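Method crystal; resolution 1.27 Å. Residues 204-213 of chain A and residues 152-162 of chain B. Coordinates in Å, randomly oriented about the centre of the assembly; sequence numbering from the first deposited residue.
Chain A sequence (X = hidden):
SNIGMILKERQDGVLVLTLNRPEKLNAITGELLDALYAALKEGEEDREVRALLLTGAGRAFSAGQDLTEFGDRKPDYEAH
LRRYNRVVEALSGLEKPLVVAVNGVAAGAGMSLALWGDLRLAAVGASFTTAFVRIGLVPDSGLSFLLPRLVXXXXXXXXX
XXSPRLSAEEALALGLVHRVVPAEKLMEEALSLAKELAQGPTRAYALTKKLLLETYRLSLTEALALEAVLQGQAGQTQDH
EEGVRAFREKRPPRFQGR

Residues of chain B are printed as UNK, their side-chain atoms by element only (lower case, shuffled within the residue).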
# COMPACT_ATOMS: atom_id res chain seq x y z
N ALA A 204 -6.82 15.58 17.54
CA ALA A 204 -6.59 15.47 16.10
C ALA A 204 -5.68 14.27 15.85
O ALA A 204 -5.91 13.50 14.92
CB ALA A 204 -6.04 16.73 15.53
N TYR A 205 -4.69 14.04 16.72
CA TYR A 205 -3.83 12.85 16.55
C TYR A 205 -4.68 11.61 16.70
O TYR A 205 -4.55 10.65 15.90
CB TYR A 205 -2.68 12.85 17.55
CG TYR A 205 -1.70 13.99 17.48
CD1 TYR A 205 -1.29 14.57 16.30
CD2 TYR A 205 -1.07 14.42 18.63
CE1 TYR A 205 -0.30 15.54 16.26
CE2 TYR A 205 -0.09 15.38 18.62
CZ TYR A 205 0.30 15.97 17.44
OH TYR A 205 1.27 16.92 17.44
N ALA A 206 -5.50 11.52 17.72
CA ALA A 206 -6.29 10.31 18.01
C ALA A 206 -7.20 9.98 16.83
O ALA A 206 -7.31 8.83 16.47
CB ALA A 206 -7.11 10.58 19.23
N LEU A 207 -7.88 10.99 16.34
CA LEU A 207 -8.88 10.79 15.27
C LEU A 207 -8.20 10.48 13.94
O LEU A 207 -8.70 9.67 13.16
CB LEU A 207 -9.84 11.99 15.21
CG LEU A 207 -10.66 12.21 16.48
CD1 LEU A 207 -11.41 13.50 16.40
CD2 LEU A 207 -11.63 11.11 16.73
N THR A 208 -7.04 11.09 13.69
CA THR A 208 -6.25 10.77 12.49
C THR A 208 -5.82 9.31 12.52
O THR A 208 -5.89 8.62 11.49
CB THR A 208 -5.07 11.73 12.35
OG1 THR A 208 -5.57 13.06 12.22
CG2 THR A 208 -4.22 11.43 11.16
N LYS A 209 -5.41 8.84 13.67
CA LYS A 209 -4.98 7.42 13.81
C LYS A 209 -6.13 6.49 13.45
O LYS A 209 -5.90 5.45 12.81
CB LYS A 209 -4.49 7.17 15.23
CG LYS A 209 -3.14 7.78 15.48
CD LYS A 209 -2.76 7.68 16.94
CE LYS A 209 -2.71 6.25 17.45
NZ LYS A 209 -1.80 6.16 18.65
N LYS A 210 -7.34 6.84 13.82
CA LYS A 210 -8.53 6.02 13.52
C LYS A 210 -8.74 5.96 12.02
O LYS A 210 -9.03 4.89 11.48
CB LYS A 210 -9.75 6.61 14.23
CG LYS A 210 -9.75 6.52 15.74
CD LYS A 210 -11.06 6.94 16.47
CE LYS A 210 -10.75 7.25 17.93
NZ LYS A 210 -10.17 6.08 18.67
N LEU A 211 -8.65 7.10 11.34
CA LEU A 211 -8.80 7.12 9.88
C LEU A 211 -7.75 6.25 9.20
O LEU A 211 -8.08 5.51 8.28
CB LEU A 211 -8.70 8.54 9.38
CG LEU A 211 -9.88 9.43 9.70
CD1 LEU A 211 -9.51 10.88 9.41
CD2 LEU A 211 -11.12 9.06 8.89
N LEU A 212 -6.52 6.35 9.67
CA LEU A 212 -5.45 5.54 9.07
C LEU A 212 -5.68 4.07 9.32
O LEU A 212 -5.45 3.27 8.39
CB LEU A 212 -4.10 5.96 9.63
CG LEU A 212 -3.61 7.34 9.17
CD1 LEU A 212 -2.32 7.68 9.89
CD2 LEU A 212 -3.44 7.36 7.64
N LEU A 213 -6.14 3.68 10.48
CA LEU A 213 -6.29 2.24 10.80
C LEU A 213 -7.34 1.61 9.86
O LEU A 213 -7.26 0.44 9.55
CB LEU A 213 -6.67 2.04 12.26
CG LEU A 213 -6.49 0.64 12.80
CD1 LEU A 213 -5.04 0.28 12.90
CD2 LEU A 213 -7.16 0.47 14.13
N UNK B 152 2.25 5.00 1.06
CA UNK B 152 2.36 3.95 2.08
C UNK B 152 2.04 4.49 3.47
O UNK B 152 2.09 5.70 3.72
N UNK B 153 1.74 3.59 4.40
CA UNK B 153 1.30 4.02 5.74
C UNK B 153 2.42 4.74 6.50
O UNK B 153 2.14 5.69 7.25
c UNK B 153 -0.75 4.07 8.01
c UNK B 153 0.39 3.08 7.94
c UNK B 153 0.81 2.80 6.51
c UNK B 153 0.04 1.78 8.65
N UNK B 154 3.66 4.30 6.35
CA UNK B 154 4.74 4.89 7.17
C UNK B 154 4.92 6.37 6.85
O UNK B 154 4.95 7.22 7.76
c UNK B 154 6.04 4.15 6.93
N UNK B 155 4.95 6.69 5.58
CA UNK B 155 5.07 8.13 5.22
C UNK B 155 3.77 8.88 5.49
O UNK B 155 3.82 10.04 5.87
c UNK B 155 5.54 8.27 3.78
c UNK B 155 9.32 8.98 3.86
c UNK B 155 7.00 7.97 3.58
c UNK B 155 7.87 9.05 4.23
n UNK B 155 10.09 9.92 4.71
N UNK B 156 2.63 8.24 5.31
CA UNK B 156 1.36 8.92 5.62
C UNK B 156 1.34 9.31 7.10
O UNK B 156 0.90 10.43 7.44
c UNK B 156 0.18 8.04 5.23
N UNK B 157 1.80 8.44 8.00
CA UNK B 157 1.83 8.79 9.47
C UNK B 157 2.63 10.05 9.67
O UNK B 157 2.19 10.97 10.42
o UNK B 157 3.52 4.97 10.52
n UNK B 157 1.62 4.47 11.63
c UNK B 157 2.35 5.24 10.89
c UNK B 157 1.58 6.46 10.38
c UNK B 157 2.51 7.64 10.24
N UNK B 158 3.84 10.08 9.12
CA UNK B 158 4.72 11.25 9.38
C UNK B 158 4.08 12.51 8.77
O UNK B 158 4.06 13.57 9.39
o UNK B 158 9.39 12.39 8.57
c UNK B 158 6.06 10.93 8.73
o UNK B 158 8.63 10.44 7.79
c UNK B 158 8.48 11.57 8.39
c UNK B 158 7.13 11.97 8.93
N UNK B 159 3.63 12.40 7.52
CA UNK B 159 3.14 13.58 6.80
C UNK B 159 1.92 14.13 7.52
O UNK B 159 1.75 15.34 7.52
c UNK B 159 2.82 13.24 5.35
c UNK B 159 3.57 12.75 3.07
c UNK B 159 5.41 13.00 4.83
c UNK B 159 4.00 13.31 4.39
N UNK B 160 1.03 13.27 7.99
CA UNK B 160 -0.20 13.75 8.62
C UNK B 160 0.02 14.24 10.04
O UNK B 160 -0.56 15.29 10.43
c UNK B 160 -2.72 13.46 6.70
c UNK B 160 -2.55 11.03 7.24
c UNK B 160 -1.26 12.64 8.58
c UNK B 160 -1.81 12.34 7.20
N UNK B 161 0.79 13.52 10.83
CA UNK B 161 0.93 13.85 12.26
C UNK B 161 1.87 15.02 12.45
O UNK B 161 1.59 15.85 13.35
c UNK B 161 1.36 12.62 13.06
c UNK B 161 0.37 11.44 13.04
c UNK B 161 1.00 10.23 13.70
c UNK B 161 -0.97 11.77 13.67
N UNK B 162 2.91 15.15 11.64
CA UNK B 162 3.87 16.23 11.83
C UNK B 162 3.68 17.38 10.83
O UNK B 162 4.28 18.41 11.02
c UNK B 162 5.62 14.60 12.78
c UNK B 162 5.28 15.66 11.73
c UNK B 162 5.36 15.13 14.19
c UNK B 162 7.04 14.11 12.61
O HOH W 1 1.80 17.99 15.05

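Position 152 of chain B has no side-chain atoms, so it is glycine. It lies right before the helix with phi at 84°, a positive value that by itself favours glycine, and its carbonyl oxygen accepts the first helical hydrogen bond, from the backbone N of position 156.

Position 153 has four carbons, forked at the second, which is leucine. L153(B) leaves its backbone sideways, but its end comes nearer to chain A, and CD1 lies 4.2 Å from CB of L212(A), an apolar contact suited to a buried branched chain.

Position 154 carries a single carbon and is alanine; A154(B) is buried but out of reach of the other stretch, a site that suits a small apolar residue with a high helix propensity.

At position 155 four carbons run in a row and end in nitrogen: lysine. Partly exposed and out of reach of the chain A helix, K155(B) can keep its charge in a polar setting, and its nitrogen lies near position 158.

Position 156 again has one carbon, so it is alanine. Its CB points toward chain A and lies 4.4 Å from CD2 of L212(A); the small side chain fills its place without reaching far.

Position 157 shows three carbons, the third carrying one oxygen and one nitrogen: glutamine. The aliphatic part of Q157(B) serves the contact, CG lying 4.1 Å from CD1 of L212(A), while OE1 is satisfied by a hydrogen bond elsewhere in the structure.

Position 158 has three carbons, the third carrying two oxygens, which is glutamate. E158(B) is out of reach of the chain A helix; its OE1 lies 3.4 Å from NZ of K155(B), a salt bridge whose hydrogen bond is weak.

Position 159 has four carbons forked at the second and is leucine. L159(B) is out of reach of the chain A helix but buried, as suits an apolar chain; its chi2 of 31° lies between wells.

Position 160 has the same forked set of four, leucine again, but here CB points toward chain A. CD1 of L160(B) packs 3.8 Å from CD2 of L212(A), and its CB lies 4.1 Å from CG2 of T208(A), so one apolar chain meets both residues.

Position 161, also four carbons forked at the second, is leucine. Its CD2 reaches CD1 of Y205(A) at 3.9 Å and CG2 of T208(A) at 4.1 Å, so the fork of L161(B) meets both an aromatic ring and a methyl group.

Position 162 has a last forked set of four carbons, leucine. L162(B) is exposed; CA-to-CB points away, though the side chain's end comes nearer, and with no contact within 4.5 Å this interface gives no reason for leucine.

The two helices run nearly antiparallel, at 152°, with axes 10.5 Å apart at closest approach. No direct hydrogen bond joins them. Instead, L212(A) packs among 153, 156, 157 and 160, while T208(A) meets L160(B) and L161(B), and Y205(A) meets L161(B). OG1 of T208(A) donates to O of A204(A) at 2.8 Å, and its methyl CG2 lies on the contact. One water completes the join, donating to O of L161(B) at 2.7 Å and lying 2.7 Å from OH of Y205(A), so the polar end of the tyrosine is bridged to the neighbouring backbone.

Chain B 152-162: GLAKAQELLLL
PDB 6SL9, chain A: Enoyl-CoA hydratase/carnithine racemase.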